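Local atomic coordinates of cell division inhibitor SulA (Pseudomonas aeruginosa, PDB entry 1OFU), a protein that probably halts cell division during the SOS response by binding FtsZ and blocking its polymerization into the Z ring. Residues L74-L79 and S103-L108. Residues are numbered along the deposited sequence; the frame is centred on the assembly and turned at random.
Sequences LSCEAL and SRAAQL
Two neighbouring helices on one face of a parallel beta-sheet, 68-80 and 96-109, pack here through A105, which faces C76 and L79. The two segments run nearly parallel, at 19°, with axes only 8.0 Å apart, a spacing that small residues permit. The methyl of A105 sits between C76 and L79, about one turn apart on 68-80: its CB lies 3.3 Å from C76 O and 3.8 Å from C76 CB, so it rests on the carbonyl oxygen as well as the side chain, a close approach that its shortness allows. L79 CB in turn rests 3.9 Å from A105 CB. With chi1 at -74°, L79 CG stands anti to the carbonyl carbon, and the two methyls part: CD2 reaches across to 4.0 Å from A106 CB, while CD1 lies 4.1 Å from A105 CB. C76 is compact and weakly polar, which suits a buried seam, and it also touches Q101 and L102. On the sheet side, L79 meets V87 and S113, and A106 shares S113, so the leucine fills the angle between both helices and the strands. L79 falls within a region that binds FtsZ, and the close packing of parallel helices over a parallel sheet is typical of a parallel alpha/beta fold, consistent with a relationship of SulA to the P-loop NTPases.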
loop_
_atom_site.group_PDB
_atom_site.type_symbol
_atom_site.label_atom_id
_atom_site.label_comp_id
_atom_site.label_asym_id
_atom_site.label_seq_id
_atom_site.Cartn_x
_atom_site.Cartn_y
_atom_site.Cartn_z
ATOM N N LEU D 74 -5.228 -20.729 -18.523
ATOM C CA LEU D 74 -5.562 -20.771 -17.103
ATOM C C LEU D 74 -6.040 -19.395 -16.635
ATOM O O LEU D 74 -6.967 -19.301 -15.833
ATOM C CB LEU D 74 -4.348 -21.206 -16.272
ATOM C CG LEU D 74 -4.661 -22.011 -15.000
ATOM C CD1 LEU D 74 -3.399 -22.170 -14.173
ATOM C CD2 LEU D 74 -5.731 -21.321 -14.182
ATOM N N SER D 75 -5.414 -18.328 -17.136
ATOM C CA SER D 75 -5.807 -16.970 -16.751
ATOM C C SER D 75 -7.245 -16.662 -17.165
ATOM O O SER D 75 -8.035 -16.160 -16.366
ATOM C CB SER D 75 -4.867 -15.934 -17.374
ATOM O OG SER D 75 -3.538 -16.090 -16.905
ATOM N N CYS D 76 -7.584 -16.965 -18.415
ATOM C CA CYS D 76 -8.931 -16.701 -18.911
ATOM C C CYS D 76 -9.959 -17.505 -18.130
ATOM O O CYS D 76 -11.048 -17.018 -17.834
ATOM C CB CYS D 76 -9.032 -17.054 -20.395
ATOM S SG CYS D 76 -7.953 -16.081 -21.480
ATOM N N GLU D 77 -9.598 -18.736 -17.786
ATOM C CA GLU D 77 -10.495 -19.610 -17.047
ATOM C C GLU D 77 -10.806 -19.058 -15.659
ATOM O O GLU D 77 -11.969 -18.981 -15.260
ATOM C CB GLU D 77 -9.883 -21.007 -16.936
ATOM C CG GLU D 77 -10.910 -22.093 -16.726
ATOM C CD GLU D 77 -11.950 -22.122 -17.832
ATOM O OE1 GLU D 77 -11.563 -22.326 -19.000
ATOM O OE2 GLU D 77 -13.151 -21.938 -17.533
ATOM N N ALA D 78 -9.763 -18.673 -14.924
ATOM C CA ALA D 78 -9.932 -18.123 -13.582
ATOM C C ALA D 78 -10.755 -16.834 -13.623
ATOM O O ALA D 78 -11.522 -16.546 -12.705
ATOM C CB ALA D 78 -8.561 -17.861 -12.949
ATOM N N LEU D 79 -10.585 -16.049 -14.685
ATOM C CA LEU D 79 -11.343 -14.806 -14.834
ATOM C C LEU D 79 -12.791 -15.178 -15.110
ATOM O O LEU D 79 -13.719 -14.693 -14.464
ATOM C CB LEU D 79 -10.801 -13.988 -16.010
ATOM C CG LEU D 79 -9.463 -13.275 -15.799
ATOM C CD1 LEU D 79 -8.798 -13.012 -17.137
ATOM C CD2 LEU D 79 -9.697 -11.985 -15.042
ATOM N N SER D 103 -9.646 -10.025 -21.884
ATOM C CA SER D 103 -10.646 -8.994 -21.649
ATOM C C SER D 103 -12.053 -9.586 -21.618
ATOM O O SER D 103 -12.853 -9.279 -20.729
ATOM C CB SER D 103 -10.553 -7.928 -22.740
ATOM O OG SER D 103 -11.351 -6.811 -22.409
ATOM N N ARG D 104 -12.351 -10.432 -22.598
ATOM C CA ARG D 104 -13.658 -11.071 -22.672
ATOM C C ARG D 104 -13.884 -11.918 -21.421
ATOM O O ARG D 104 -14.935 -11.843 -20.789
ATOM C CB ARG D 104 -13.739 -11.952 -23.922
ATOM C CG ARG D 104 -15.061 -12.682 -24.094
ATOM C CD ARG D 104 -15.079 -13.490 -25.382
ATOM N NE ARG D 104 -16.330 -14.226 -25.552
ATOM C CZ ARG D 104 -16.726 -15.229 -24.775
ATOM N NH1 ARG D 104 -17.883 -15.833 -25.010
ATOM N NH2 ARG D 104 -15.965 -15.635 -23.767
ATOM N N ALA D 105 -12.882 -12.717 -21.067
ATOM C CA ALA D 105 -12.976 -13.575 -19.890
ATOM C C ALA D 105 -13.232 -12.748 -18.633
ATOM O O ALA D 105 -13.998 -13.150 -17.760
ATOM C CB ALA D 105 -11.693 -14.384 -19.737
ATOM N N ALA D 106 -12.592 -11.583 -18.556
ATOM C CA ALA D 106 -12.746 -10.695 -17.409
ATOM C C ALA D 106 -14.170 -10.161 -17.299
ATOM O O ALA D 106 -14.730 -10.083 -16.203
ATOM C CB ALA D 106 -11.752 -9.531 -17.510
ATOM N N GLN D 107 -14.753 -9.785 -18.433
ATOM C CA GLN D 107 -16.119 -9.261 -18.451
ATOM C C GLN D 107 -17.105 -10.329 -17.978
ATOM O O GLN D 107 -18.003 -10.052 -17.187
ATOM C CB GLN D 107 -16.489 -8.804 -19.862
ATOM C CG GLN D 107 -15.521 -7.790 -20.445
ATOM C CD GLN D 107 -16.017 -7.190 -21.742
ATOM O OE1 GLN D 107 -17.035 -6.502 -21.767
ATOM N NE2 GLN D 107 -15.297 -7.450 -22.831
ATOM N N LEU D 108 -16.923 -11.551 -18.464
ATOM C CA LEU D 108 -17.785 -12.661 -18.082
ATOM C C LEU D 108 -17.767 -12.893 -16.575
ATOM O O LEU D 108 -18.802 -13.181 -15.972
ATOM C CB LEU D 108 -17.343 -13.938 -18.797
ATOM C CG LEU D 108 -17.575 -14.010 -20.308
ATOM C CD1 LEU D 108 -16.847 -15.219 -20.892
ATOM C CD2 LEU D 108 -19.071 -14.096 -20.580
#